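Local atomic coordinates of lipase aflb (Neosartorya fumigata, PDB entry 6IDY), a protein that probably hydrolyses ester bonds of lipids, as a fungal lipase with an alpha/beta-hydrolase core and a bound calcium ion. Residues 18-23 with 421-426. Numbering follows the deposited sequence.
Sequences SILSSA and EVLAYK
A23 puts its methyl against L423: A23 CB lies 3.8 Å from L423 CB and the same distance from L423 CD1. The alanine is thus held against both the root and one branch tip of the leucine. An extended second torsion in L423 (chi2 -173°) sets CD1 anti to CA, and this is the branch that reaches both A23 and L20. One turn earlier on the first helix, I19 meets A424: I19 CG2, the branch anti to the backbone N, comes within 3.6 Å of A424 CB. The isoleucine side chain also touches A420, Y105 and L106. L20 adds a looser touch, with L20 CD2 4.4 Å from L423 CD1. No hydrogen bond crosses between 18-23 and 421-426; the contact is apolar packing. The CA atoms of A23 and L423 are 6.1 Å apart, a close approach consistent with the small side chains of A23 and A424.

Helix 414-424 ends here, Y425 being the first residue to leave helical geometry, and the K428 amine bonds the carbonyl oxygens of L423 and Y425. Beyond it, K426 makes a salt bridge to D26, just past the first helix. L20, A23 and L423 are buried, whereas A424 is exposed. This is plain helix-helix packing, centred about 20 Å from the centre of the chain and away from the central sheet: it joins N-terminal helix 16-24 to the end of helix 414-424, while helix 31-47 packs A37 against both L20 and L423.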
ATOM      1  N   SER A  18      -1.385  23.110   5.506  1.00 37.86           N
ATOM      2  CA  SER A  18      -0.342  23.621   6.406  1.00 37.15           C
ATOM      3  C   SER A  18       0.999  22.902   6.221  1.00 38.58           C
ATOM      4  O   SER A  18       2.032  23.565   6.154  1.00 37.88           O
ATOM      5  CB  SER A  18      -0.797  23.581   7.864  1.00 40.87           C
ATOM      6  OG  SER A  18      -0.732  22.275   8.411  1.00 53.36           O
ATOM      7  N   ILE A  19       0.982  21.557   6.102  1.00 34.73           N
ATOM      8  CA  ILE A  19       2.198  20.760   5.885  1.00 34.01           C
ATOM      9  C   ILE A  19       2.873  21.172   4.572  1.00 36.92           C
ATOM     10  O   ILE A  19       4.071  21.467   4.567  1.00 37.52           O
ATOM     11  CB  ILE A  19       1.931  19.231   5.962  1.00 36.65           C
ATOM     12  CG1 ILE A  19       1.508  18.805   7.380  1.00 37.36           C
ATOM     13  CG2 ILE A  19       3.158  18.436   5.500  1.00 36.56           C
ATOM     14  CD1 ILE A  19       0.736  17.513   7.423  1.00 42.42           C
ATOM     15  N   LEU A  20       2.096  21.241   3.482  1.00 32.28           N
ATOM     16  CA  LEU A  20       2.624  21.607   2.170  1.00 31.79           C
ATOM     17  C   LEU A  20       3.075  23.074   2.084  1.00 36.04           C
ATOM     18  O   LEU A  20       4.062  23.349   1.398  1.00 36.13           O
ATOM     19  CB  LEU A  20       1.648  21.230   1.044  1.00 31.34           C
ATOM     20  CG  LEU A  20       1.453  19.717   0.847  1.00 34.70           C
ATOM     21  CD1 LEU A  20       0.136  19.415   0.183  1.00 34.60           C
ATOM     22  CD2 LEU A  20       2.610  19.089   0.091  1.00 35.76           C
ATOM     23  N   SER A  21       2.396  23.996   2.797  1.00 32.98           N
ATOM     24  CA  SER A  21       2.776  25.422   2.823  1.00 34.05           C
ATOM     25  C   SER A  21       4.097  25.594   3.576  1.00 38.00           C
ATOM     26  O   SER A  21       4.946  26.375   3.142  1.00 38.17           O
ATOM     27  CB  SER A  21       1.688  26.272   3.476  1.00 36.79           C
ATOM     28  OG  SER A  21       0.470  26.139   2.764  1.00 44.43           O
ATOM     29  N   SER A  22       4.273  24.842   4.683  1.00 34.56           N
ATOM     30  CA  SER A  22       5.494  24.835   5.491  1.00 35.33           C
ATOM     31  C   SER A  22       6.650  24.274   4.662  1.00 40.26           C
ATOM     32  O   SER A  22       7.739  24.847   4.685  1.00 40.62           O
ATOM     33  CB  SER A  22       5.306  23.992   6.750  1.00 38.43           C
ATOM     34  OG  SER A  22       4.267  24.520   7.557  1.00 50.35           O
ATOM     35  N   ALA A  23       6.401  23.171   3.912  1.00 36.25           N
ATOM     36  CA  ALA A  23       7.385  22.515   3.042  1.00 35.73           C
ATOM     37  C   ALA A  23       7.844  23.437   1.907  1.00 40.50           C
ATOM     38  O   ALA A  23       9.028  23.439   1.564  1.00 39.89           O
ATOM     39  CB  ALA A  23       6.813  21.223   2.482  1.00 35.33           C
ATOM     40  N   GLU A 421       3.536  13.889   3.682  1.00 21.62           N
ATOM     41  CA  GLU A 421       4.245  13.042   4.648  1.00 20.82           C
ATOM     42  C   GLU A 421       5.757  12.965   4.355  1.00 25.70           C
ATOM     43  O   GLU A 421       6.563  13.084   5.283  1.00 25.79           O
ATOM     44  CB  GLU A 421       3.628  11.634   4.713  1.00 21.20           C
ATOM     45  CG  GLU A 421       2.305  11.560   5.468  1.00 26.28           C
ATOM     46  CD  GLU A 421       2.372  11.796   6.965  1.00 36.21           C
ATOM     47  OE1 GLU A 421       3.386  11.415   7.590  1.00 30.09           O
ATOM     48  OE2 GLU A 421       1.410  12.372   7.515  1.00 36.28           O
ATOM     49  N   VAL A 422       6.138  12.781   3.078  1.00 22.77           N
ATOM     50  CA  VAL A 422       7.553  12.708   2.671  1.00 22.70           C
ATOM     51  C   VAL A 422       8.274  14.026   3.002  1.00 27.96           C
ATOM     52  O   VAL A 422       9.333  14.008   3.645  1.00 27.75           O
ATOM     53  CB  VAL A 422       7.734  12.287   1.177  1.00 25.46           C
ATOM     54  CG1 VAL A 422       9.170  12.495   0.707  1.00 25.09           C
ATOM     55  CG2 VAL A 422       7.338  10.831   0.970  1.00 24.23           C
ATOM     56  N   LEU A 423       7.663  15.159   2.616  1.00 24.73           N
ATOM     57  CA  LEU A 423       8.245  16.483   2.829  1.00 25.27           C
ATOM     58  C   LEU A 423       8.348  16.867   4.300  1.00 28.63           C
ATOM     59  O   LEU A 423       9.360  17.445   4.693  1.00 28.65           O
ATOM     60  CB  LEU A 423       7.518  17.558   2.005  1.00 26.02           C
ATOM     61  CG  LEU A 423       7.508  17.360   0.464  1.00 30.55           C
ATOM     62  CD1 LEU A 423       6.917  18.571  -0.240  1.00 31.72           C
ATOM     63  CD2 LEU A 423       8.900  17.081  -0.092  1.00 32.15           C
ATOM     64  N   ALA A 424       7.359  16.489   5.125  1.00 25.05           N
ATOM     65  CA  ALA A 424       7.369  16.792   6.564  1.00 25.18           C
ATOM     66  C   ALA A 424       8.266  15.850   7.376  1.00 27.83           C
ATOM     67  O   ALA A 424       8.565  16.157   8.529  1.00 28.04           O
ATOM     68  CB  ALA A 424       5.952  16.756   7.119  1.00 26.03           C
ATOM     69  N   TYR A 425       8.681  14.703   6.799  1.00 24.06           N
ATOM     70  CA  TYR A 425       9.516  13.737   7.515  1.00 23.34           C
ATOM     71  C   TYR A 425      10.862  14.330   7.881  1.00 27.03           C
ATOM     72  O   TYR A 425      11.593  14.802   7.012  1.00 25.90           O
ATOM     73  CB  TYR A 425       9.693  12.431   6.726  1.00 23.32           C
ATOM     74  CG  TYR A 425      10.375  11.341   7.527  1.00 23.72           C
ATOM     75  CD1 TYR A 425      11.765  11.265   7.600  1.00 25.60           C
ATOM     76  CD2 TYR A 425       9.632  10.379   8.208  1.00 23.14           C
ATOM     77  CE1 TYR A 425      12.396  10.264   8.339  1.00 25.74           C
ATOM     78  CE2 TYR A 425      10.254   9.363   8.930  1.00 23.06           C
ATOM     79  CZ  TYR A 425      11.636   9.311   8.994  1.00 28.52           C
ATOM     80  OH  TYR A 425      12.259   8.316   9.710  1.00 31.99           O
ATOM     81  N   LYS A 426      11.169  14.314   9.181  1.00 24.96           N
ATOM     82  CA  LYS A 426      12.410  14.840   9.746  1.00 25.78           C
ATOM     83  C   LYS A 426      12.864  13.940  10.902  1.00 31.94           C
ATOM     84  O   LYS A 426      12.016  13.485  11.666  1.00 31.73           O
ATOM     85  CB  LYS A 426      12.228  16.296  10.230  1.00 27.96           C
ATOM     86  CG  LYS A 426      12.011  17.295   9.101  1.00 34.91           C
ATOM     87  CD  LYS A 426      11.624  18.688   9.579  1.00 41.46           C
ATOM     88  CE  LYS A 426      11.222  19.545   8.399  1.00 46.60           C
ATOM     89  NZ  LYS A 426      11.268  20.999   8.716  1.00 57.55           N
TER